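Local coordinates for protein EmGH1 (PDB 5Z87) that probably hydrolyses beta-glucosidic bonds, as a glycoside hydrolase of family 3, at residues E168-G176 and C383-P393; Q505-I515 and I558-A567. All blocks are in the same frame, centred on the assembly; numbering follows the deposited sequence.

Contact 1: residues E168-G176 and C383-P393; sequences EARSRGSQG and CGLFDMPFADP
Q175 lays its side chain obliquely over L385: CG, CD and NE2 of Q175 all sit 3.6 Å from L385 CD2, one methyl against most of the chain. A bend at chi2 (88°) turns the amide back from CG, letting CG and NE2 both reach that methyl, while OE1 accepts from V127 N. Q175 CG also rests above the rim of one guanidinium face of R170. R170 NH1 reaches C383 O at 2.9 Å, nearly in line with the C=O, and NH2 adds a weak bond to the same oxygen and also donates to R227 O. Both helices meeting here end in Schellman motifs, with G173 and G384 at positive phi; in the TIM-barrel-type N-terminal domain, residues 172-175 make the turn from helix 155-171 into strand 176-177. G173 leaves room for A391, whose CB lies 3.6 Å from G173 CA, and next to it F390 O receives a CA-H...O contact from G173 CA at 3.4 Å. Water 1 joins R170 NE and R170 O to F390 O, and water 2 joins R170 NH1 to P389 O. Beyond A391, D392 N donates to S171 O (3.0 Å), just where D392 takes the N-cap position of helix 393-399.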
loop_
_atom_site.group_PDB
_atom_site.type_symbol
_atom_site.label_atom_id
_atom_site.label_comp_id
_atom_site.label_asym_id
_atom_site.label_seq_id
_atom_site.Cartn_x
_atom_site.Cartn_y
_atom_site.Cartn_z
ATOM N N GLU A 168 4.087 -20.085 34.412
ATOM C CA GLU A 168 4.064 -21.387 33.765
ATOM C C GLU A 168 5.343 -21.621 32.972
ATOM O O GLU A 168 5.869 -22.741 32.943
ATOM C CB GLU A 168 2.820 -21.512 32.868
ATOM C CG GLU A 168 1.486 -21.355 33.614
ATOM C CD GLU A 168 0.258 -21.863 32.844
ATOM O OE1 GLU A 168 0.396 -22.504 31.770
ATOM O OE2 GLU A 168 -0.868 -21.610 33.333
ATOM N N ALA A 169 5.870 -20.572 32.339
ATOM C CA ALA A 169 7.066 -20.733 31.519
ATOM C C ALA A 169 8.304 -20.951 32.390
ATOM O O ALA A 169 9.090 -21.872 32.148
ATOM C CB ALA A 169 7.246 -19.512 30.606
ATOM N N ARG A 170 8.491 -20.111 33.408
ATOM C CA ARG A 170 9.696 -20.193 34.230
ATOM C C ARG A 170 9.733 -21.500 35.021
ATOM O O ARG A 170 10.785 -22.142 35.128
ATOM C CB ARG A 170 9.772 -18.972 35.152
ATOM C CG ARG A 170 11.121 -18.767 35.835
ATOM C CD ARG A 170 12.242 -18.589 34.813
ATOM N NE ARG A 170 13.575 -18.732 35.395
ATOM C CZ ARG A 170 14.342 -17.708 35.762
ATOM N NH1 ARG A 170 15.543 -17.920 36.290
ATOM N NH2 ARG A 170 13.905 -16.468 35.606
ATOM N N SER A 171 8.589 -21.933 35.548
ATOM C CA SER A 171 8.544 -23.206 36.260
ATOM C C SER A 171 8.901 -24.380 35.359
ATOM O O SER A 171 9.355 -25.416 35.857
ATOM C CB SER A 171 7.156 -23.419 36.879
ATOM O OG SER A 171 6.211 -23.734 35.870
ATOM N N ARG A 172 8.713 -24.249 34.050
ATOM C CA ARG A 172 9.063 -25.305 33.104
ATOM C C ARG A 172 10.456 -25.118 32.505
ATOM O O ARG A 172 10.829 -25.847 31.581
ATOM C CB ARG A 172 8.008 -25.394 31.991
ATOM C CG ARG A 172 6.621 -25.827 32.493
ATOM C CD ARG A 172 5.514 -25.642 31.445
ATOM N NE ARG A 172 5.643 -26.607 30.360
ATOM C CZ ARG A 172 4.618 -27.188 29.747
ATOM N NH1 ARG A 172 3.367 -26.892 30.101
ATOM N NH2 ARG A 172 4.843 -28.067 28.780
ATOM N N GLY A 173 11.235 -24.167 33.006
ATOM C CA GLY A 173 12.610 -24.036 32.587
ATOM C C GLY A 173 12.880 -22.969 31.553
ATOM O O GLY A 173 14.037 -22.790 31.164
ATOM N N SER A 174 11.865 -22.252 31.099
ATOM C CA SER A 174 12.071 -21.181 30.133
ATOM C C SER A 174 12.234 -19.855 30.863
ATOM O O SER A 174 11.380 -19.482 31.667
ATOM C CB SER A 174 10.892 -21.108 29.161
ATOM O OG SER A 174 10.974 -19.964 28.330
ATOM N N GLN A 175 13.321 -19.139 30.583
ATOM C CA GLN A 175 13.514 -17.829 31.195
ATOM C C GLN A 175 13.526 -16.708 30.158
ATOM O O GLN A 175 13.898 -15.574 30.487
ATOM C CB GLN A 175 14.814 -17.792 32.002
ATOM C CG GLN A 175 15.279 -19.159 32.491
ATOM C CD GLN A 175 16.164 -19.833 31.443
ATOM O OE1 GLN A 175 16.007 -19.588 30.245
ATOM N NE2 GLN A 175 17.107 -20.663 31.889
ATOM N N GLY A 176 13.145 -16.988 28.922
ATOM C CA GLY A 176 12.980 -15.933 27.934
ATOM C C GLY A 176 11.988 -16.353 26.877
ATOM O O GLY A 176 11.828 -17.545 26.588
ATOM N N CYS A 383 18.309 -12.342 34.550
ATOM C CA CYS A 383 17.270 -13.354 34.653
ATOM C C CYS A 383 17.576 -14.412 35.699
ATOM O O CYS A 383 16.777 -15.340 35.858
ATOM C CB CYS A 383 17.045 -14.024 33.295
ATOM S SG CYS A 383 16.384 -12.847 32.076
ATOM N N GLY A 384 18.702 -14.302 36.396
ATOM C CA GLY A 384 19.014 -15.221 37.473
ATOM C C GLY A 384 19.525 -16.577 37.054
ATOM O O GLY A 384 19.539 -17.490 37.885
ATOM N N LEU A 385 19.948 -16.750 35.793
ATOM C CA LEU A 385 20.370 -18.080 35.350
ATOM C C LEU A 385 21.522 -18.608 36.191
ATOM O O LEU A 385 21.649 -19.823 36.369
ATOM C CB LEU A 385 20.795 -18.083 33.877
ATOM C CG LEU A 385 19.894 -17.516 32.769
ATOM C CD1 LEU A 385 20.152 -18.266 31.482
ATOM C CD2 LEU A 385 18.432 -17.564 33.132
ATOM N N PHE A 386 22.367 -17.717 36.713
ATOM C CA PHE A 386 23.547 -18.142 37.451
ATOM C C PHE A 386 23.229 -18.500 38.896
ATOM O O PHE A 386 23.968 -19.274 39.508
ATOM C CB PHE A 386 24.615 -17.039 37.435
ATOM C CG PHE A 386 25.265 -16.814 36.081
ATOM C CD1 PHE A 386 24.691 -15.958 35.138
ATOM C CD2 PHE A 386 26.475 -17.416 35.770
ATOM C CE1 PHE A 386 25.325 -15.718 33.912
ATOM C CE2 PHE A 386 27.105 -17.188 34.539
ATOM C CZ PHE A 386 26.527 -16.345 33.610
ATOM N N ASP A 387 22.134 -17.975 39.439
ATOM C CA ASP A 387 21.859 -18.015 40.868
ATOM C C ASP A 387 20.659 -18.885 41.232
ATOM O O ASP A 387 20.250 -18.884 42.401
ATOM C CB ASP A 387 21.645 -16.584 41.373
ATOM C CG ASP A 387 22.754 -15.627 40.918
ATOM O OD1 ASP A 387 23.942 -16.024 40.952
ATOM O OD2 ASP A 387 22.437 -14.480 40.529
ATOM N N MET A 388 20.101 -19.635 40.285
ATOM C CA MET A 388 18.816 -20.294 40.465
ATOM C C MET A 388 18.846 -21.714 39.919
ATOM O O MET A 388 19.665 -22.040 39.050
ATOM C CB MET A 388 17.688 -19.509 39.770
ATOM C CG MET A 388 17.395 -18.159 40.407
ATOM S SD MET A 388 17.108 -18.275 42.202
ATOM C CE MET A 388 15.454 -18.984 42.272
ATOM N N PRO A 389 17.965 -22.583 40.414
ATOM C CA PRO A 389 17.697 -23.853 39.728
ATOM C C PRO A 389 17.182 -23.644 38.306
ATOM O O PRO A 389 16.610 -22.609 37.960
ATOM C CB PRO A 389 16.626 -24.511 40.611
ATOM C CG PRO A 389 16.816 -23.901 41.947
ATOM C CD PRO A 389 17.271 -22.496 41.711
ATOM N N PHE A 390 17.380 -24.667 37.473
ATOM C CA PHE A 390 17.026 -24.534 36.065
ATOM C C PHE A 390 15.514 -24.496 35.852
ATOM O O PHE A 390 15.040 -23.825 34.929
ATOM C CB PHE A 390 17.639 -25.677 35.265
ATOM C CG PHE A 390 19.124 -25.787 35.412
ATOM C CD1 PHE A 390 19.927 -24.657 35.345
ATOM C CD2 PHE A 390 19.722 -27.023 35.621
ATOM C CE1 PHE A 390 21.307 -24.758 35.474
ATOM C CE2 PHE A 390 21.094 -27.136 35.750
ATOM C CZ PHE A 390 21.892 -26.001 35.678
ATOM N N ALA A 391 14.753 -25.192 36.688
ATOM C CA ALA A 391 13.312 -25.383 36.526
ATOM C C ALA A 391 12.767 -25.931 37.844
ATOM O O ALA A 391 13.504 -26.056 38.829
ATOM C CB ALA A 391 13.014 -26.313 35.352
ATOM N N ASP A 392 11.478 -26.274 37.857
ATOM C CA ASP A 392 10.780 -26.693 39.075
ATOM C C ASP A 392 9.638 -27.604 38.672
ATOM O O ASP A 392 8.492 -27.160 38.515
ATOM C CB ASP A 392 10.253 -25.502 39.875
ATOM C CG ASP A 392 9.708 -25.907 41.252
ATOM O OD1 ASP A 392 9.394 -27.098 41.460
ATOM O OD2 ASP A 392 9.591 -25.025 42.128
ATOM N N PRO A 393 9.906 -28.901 38.522
ATOM C CA PRO A 393 8.889 -29.793 37.940
ATOM C C PRO A 393 7.573 -29.815 38.696
ATOM O O PRO A 393 6.511 -29.888 38.064
ATOM C CB PRO A 393 9.590 -31.161 37.954
ATOM C CG PRO A 393 11.056 -30.816 37.882
ATOM C CD PRO A 393 11.213 -29.559 38.682
HETATM O O HOH W 1 13.562 -21.508 35.246
HETATM O O HOH W 2 15.909 -20.514 36.043
HETATM O O HOH W 3 16.603 -23.206 32.535
#

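Contact 2: residues Q505-I515 and I558-A567; sequences QADPARNRRLI and IGEQNELAEA
E560 OE1 is gripped from two sources: N511 ND2 donates to its anti lone pair at 2.8 Å, and water 4 donates at 2.6 Å. The same water donates to A506 O, so it ties the carboxylate to the loop before helix 508-522. In the alpha/beta C-terminal domain this helix runs almost parallel to helix 561-569, the short segments 17° apart with axes 10.1 Å from each other. Helix 561-569 is the crossover of a beta-alpha-beta unit between the neighbouring parallel strands 527-533 and 574-580. E560, at its N-cap position, bends at chi2 (69°) and lays its carboxylate beside the P508 ring. N511 is held at its other end too, OD1 accepting from A484 N. On the outer edge R512 takes E563 side-on in a salt bridge: NE meets the syn lone pair of OE2 at 3.0 Å, and NH1 that of OE1 at 3.2 Å. With an alanine at E563 the R512 guanidinium would probably lose its two-point partner and be free to turn, and I515 CD1 would lose the CG it rests on. At the loops that precede the two helices, F653 of the second subunit packs on Q505 and I558. Deeper between the helices, I515 CG1 lies on L564 CB, and I515 CG2 touches A567 CB, each pair at 3.8 Å.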
loop_
_atom_site.group_PDB
_atom_site.type_symbol
_atom_site.label_atom_id
_atom_site.label_comp_id
_atom_site.label_asym_id
_atom_site.label_seq_id
_atom_site.Cartn_x
_atom_site.Cartn_y
_atom_site.Cartn_z
ATOM N N GLN A 505 -8.712 -26.316 0.611
ATOM C CA GLN A 505 -10.008 -25.702 0.859
ATOM C C GLN A 505 -11.125 -26.742 0.777
ATOM O O GLN A 505 -11.045 -27.712 0.024
ATOM C CB GLN A 505 -10.259 -24.572 -0.135
ATOM C CG GLN A 505 -11.392 -23.648 0.270
ATOM C CD GLN A 505 -11.565 -22.493 -0.694
ATOM O OE1 GLN A 505 -10.719 -22.270 -1.553
ATOM N NE2 GLN A 505 -12.664 -21.756 -0.560
ATOM N N ALA A 506 -12.175 -26.534 1.561
ATOM C CA ALA A 506 -13.259 -27.503 1.603
ATOM C C ALA A 506 -13.994 -27.558 0.269
ATOM O O ALA A 506 -14.066 -26.570 -0.470
ATOM C CB ALA A 506 -14.239 -27.167 2.722
ATOM N N ASP A 507 -14.539 -28.738 -0.038
ATOM C CA ASP A 507 -15.193 -28.951 -1.328
ATOM C C ASP A 507 -16.553 -28.255 -1.360
ATOM O O ASP A 507 -17.371 -28.459 -0.454
ATOM C CB ASP A 507 -15.349 -30.443 -1.611
ATOM C CG ASP A 507 -16.147 -30.712 -2.870
ATOM O OD1 ASP A 507 -15.906 -30.038 -3.891
ATOM O OD2 ASP A 507 -17.030 -31.592 -2.838
ATOM N N PRO A 508 -16.823 -27.418 -2.367
ATOM C CA PRO A 508 -18.129 -26.739 -2.421
ATOM C C PRO A 508 -19.318 -27.683 -2.507
ATOM O O PRO A 508 -20.328 -27.430 -1.841
ATOM C CB PRO A 508 -18.010 -25.866 -3.675
ATOM C CG PRO A 508 -16.548 -25.651 -3.847
ATOM C CD PRO A 508 -15.895 -26.915 -3.394
ATOM N N ALA A 509 -19.234 -28.760 -3.301
ATOM C CA ALA A 509 -20.386 -29.656 -3.447
ATOM C C ALA A 509 -20.700 -30.372 -2.141
ATOM O O ALA A 509 -21.870 -30.490 -1.756
ATOM C CB ALA A 509 -20.147 -30.673 -4.562
ATOM N N ARG A 510 -19.671 -30.859 -1.442
ATOM C CA ARG A 510 -19.904 -31.438 -0.126
ATOM C C ARG A 510 -20.515 -30.407 0.815
ATOM O O ARG A 510 -21.451 -30.714 1.565
ATOM C CB ARG A 510 -18.598 -31.998 0.439
ATOM C CG ARG A 510 -18.671 -32.339 1.914
ATOM C CD ARG A 510 -17.515 -33.227 2.376
ATOM N NE ARG A 510 -17.579 -33.455 3.827
ATOM C CZ ARG A 510 -18.397 -34.333 4.411
ATOM N NH1 ARG A 510 -19.220 -35.071 3.673
ATOM N NH2 ARG A 510 -18.402 -34.474 5.733
ATOM N N ASN A 511 -20.031 -29.166 0.758
ATOM C CA ASN A 511 -20.559 -28.115 1.623
ATOM C C ASN A 511 -22.029 -27.834 1.333
ATOM O O ASN A 511 -22.808 -27.571 2.253
ATOM C CB ASN A 511 -19.735 -26.836 1.455
ATOM C CG ASN A 511 -18.516 -26.790 2.368
ATOM O OD1 ASN A 511 -18.505 -27.374 3.452
ATOM N ND2 ASN A 511 -17.490 -26.069 1.935
ATOM N N ARG A 512 -22.427 -27.859 0.059
ATOM C CA ARG A 512 -23.837 -27.651 -0.271
ATOM C C ARG A 512 -24.718 -28.735 0.333
ATOM O O ARG A 512 -25.790 -28.440 0.877
ATOM C CB ARG A 512 -24.022 -27.595 -1.782
ATOM C CG ARG A 512 -23.189 -26.520 -2.392
ATOM C CD ARG A 512 -23.743 -25.961 -3.662
ATOM N NE ARG A 512 -23.222 -24.604 -3.785
ATOM C CZ ARG A 512 -22.066 -24.292 -4.364
ATOM N NH1 ARG A 512 -21.670 -23.023 -4.402
ATOM N NH2 ARG A 512 -21.316 -25.244 -4.917
ATOM N N ARG A 513 -24.276 -29.996 0.262
ATOM C CA ARG A 513 -25.010 -31.067 0.928
ATOM C C ARG A 513 -25.071 -30.830 2.429
ATOM O O ARG A 513 -26.123 -31.027 3.053
ATOM C CB ARG A 513 -24.373 -32.423 0.614
ATOM C CG ARG A 513 -24.287 -32.718 -0.880
ATOM C CD ARG A 513 -23.961 -34.185 -1.148
ATOM N NE ARG A 513 -22.593 -34.543 -0.765
ATOM C CZ ARG A 513 -21.531 -34.443 -1.570
ATOM N NH1 ARG A 513 -20.325 -34.800 -1.131
ATOM N NH2 ARG A 513 -21.671 -33.986 -2.812
ATOM N N LEU A 514 -23.960 -30.379 3.028
ATOM C CA LEU A 514 -23.971 -30.121 4.464
ATOM C C LEU A 514 -24.886 -28.958 4.811
ATOM O O LEU A 514 -25.468 -28.934 5.900
ATOM C CB LEU A 514 -22.552 -29.859 4.968
ATOM C CG LEU A 514 -21.586 -31.046 4.952
ATOM C CD1 LEU A 514 -20.136 -30.567 5.103
ATOM C CD2 LEU A 514 -21.953 -32.077 6.038
ATOM N N ILE A 515 -25.030 -27.992 3.901
ATOM C CA ILE A 515 -25.944 -26.876 4.132
ATOM C C ILE A 515 -27.389 -27.365 4.147
ATOM O O ILE A 515 -28.165 -27.033 5.054
ATOM C CB ILE A 515 -25.734 -25.782 3.068
ATOM C CG1 ILE A 515 -24.434 -25.019 3.326
ATOM C CG2 ILE A 515 -26.926 -24.838 3.044
ATOM C CD1 ILE A 515 -24.023 -24.141 2.150
ATOM N N ILE A 558 -14.612 -16.867 3.977
ATOM C CA ILE A 558 -14.126 -17.693 2.880
ATOM C C ILE A 558 -15.134 -18.795 2.580
ATOM O O ILE A 558 -15.851 -19.278 3.469
ATOM C CB ILE A 558 -12.733 -18.262 3.216
ATOM C CG1 ILE A 558 -12.101 -18.877 1.977
ATOM C CG2 ILE A 558 -12.807 -19.302 4.334
ATOM C CD1 ILE A 558 -10.611 -19.070 2.135
ATOM N N GLY A 559 -15.220 -19.156 1.300
ATOM C CA GLY A 559 -15.915 -20.373 0.904
ATOM C C GLY A 559 -17.429 -20.228 0.911
ATOM O O GLY A 559 -17.989 -19.254 0.390
ATOM N N GLU A 560 -18.103 -21.217 1.509
ATOM C CA GLU A 560 -19.550 -21.346 1.429
ATOM C C GLU A 560 -20.249 -20.874 2.682
ATOM O O GLU A 560 -21.443 -21.142 2.845
ATOM C CB GLU A 560 -19.943 -22.799 1.148
ATOM C CG GLU A 560 -19.753 -23.208 -0.298
ATOM C CD GLU A 560 -18.294 -23.270 -0.673
ATOM O OE1 GLU A 560 -17.538 -23.998 0.002
ATOM O OE2 GLU A 560 -17.899 -22.574 -1.629
ATOM N N GLN A 561 -19.541 -20.185 3.572
ATOM C CA GLN A 561 -20.140 -19.805 4.845
ATOM C C GLN A 561 -21.271 -18.797 4.659
ATOM O O GLN A 561 -22.253 -18.822 5.407
ATOM C CB GLN A 561 -19.077 -19.229 5.774
ATOM C CG GLN A 561 -18.010 -20.212 6.254
ATOM C CD GLN A 561 -16.995 -19.497 7.125
ATOM O OE1 GLN A 561 -17.220 -19.293 8.319
ATOM N NE2 GLN A 561 -15.901 -19.053 6.514
ATOM N N ASN A 562 -21.140 -17.878 3.696
ATOM C CA ASN A 562 -22.231 -16.940 3.453
ATOM C C ASN A 562 -23.444 -17.666 2.896
ATOM O O ASN A 562 -24.577 -17.388 3.301
ATOM C CB ASN A 562 -21.787 -15.824 2.502
ATOM C CG ASN A 562 -20.827 -14.852 3.158
ATOM O OD1 ASN A 562 -20.933 -14.566 4.352
ATOM N ND2 ASN A 562 -19.877 -14.352 2.385
ATOM N N GLU A 563 -23.217 -18.602 1.970
ATOM C CA GLU A 563 -24.289 -19.474 1.499
ATOM C C GLU A 563 -25.005 -20.134 2.670
ATOM O O GLU A 563 -26.235 -20.067 2.778
ATOM C CB GLU A 563 -23.722 -20.527 0.543
ATOM C CG GLU A 563 -24.783 -21.235 -0.278
ATOM C CD GLU A 563 -24.203 -22.076 -1.392
ATOM O OE1 GLU A 563 -23.046 -21.810 -1.802
ATOM O OE2 GLU A 563 -24.911 -23.000 -1.863
ATOM N N LEU A 564 -24.241 -20.745 3.581
ATOM C CA LEU A 564 -24.853 -21.390 4.739
ATOM C C LEU A 564 -25.648 -20.392 5.568
ATOM O O LEU A 564 -26.765 -20.691 6.014
ATOM C CB LEU A 564 -23.776 -22.057 5.600
ATOM C CG LEU A 564 -24.183 -22.460 7.023
ATOM C CD1 LEU A 564 -25.169 -23.650 7.013
ATOM C CD2 LEU A 564 -22.950 -22.767 7.875
ATOM N N ALA A 565 -25.092 -19.195 5.778
ATOM C CA ALA A 565 -25.748 -18.220 6.638
ATOM C C ALA A 565 -27.067 -17.757 6.042
ATOM O O ALA A 565 -28.080 -17.672 6.747
ATOM C CB ALA A 565 -24.826 -17.030 6.880
ATOM N N GLU A 566 -27.075 -17.451 4.745
ATOM C CA GLU A 566 -28.317 -17.015 4.117
ATOM C C GLU A 566 -29.355 -18.136 4.078
ATOM O O GLU A 566 -30.558 -17.867 4.201
ATOM C CB GLU A 566 -28.029 -16.481 2.715
ATOM C CG GLU A 566 -26.997 -15.365 2.707
ATOM C CD GLU A 566 -26.872 -14.704 1.354
ATOM O OE1 GLU A 566 -25.980 -15.104 0.561
ATOM O OE2 GLU A 566 -27.677 -13.787 1.084
ATOM N N ALA A 567 -28.915 -19.394 3.932
ATOM C CA ALA A 567 -29.861 -20.506 3.926
ATOM C C ALA A 567 -30.574 -20.622 5.263
ATOM O O ALA A 567 -31.781 -20.880 5.306
ATOM C CB ALA A 567 -29.153 -21.815 3.588
HETATM O O HOH W 4 -14.977 -23.832 0.123
#

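In the fold
Contact 1 packs the loop 383-393 on the N-terminal barrel-type domain and contact 2 belongs to the C-terminal alpha/beta domain; their centres are 48 Å apart, the nearest atoms about 30 Å. Along the chain they follow one another, the first closing before the second opens. Neither touches the pocket that holds the dithiothreitol, which both domains line, with D313 from one and E541 from the other. In sequence, the pocket residue F178 comes two residues past G176, and E541 falls between 505-515 and 558-567. Contact 2 also lies near a bound magnesium ion, about 6 Å from the I558 side chain, and borders the second subunit, whereas no other chain touches contact 1.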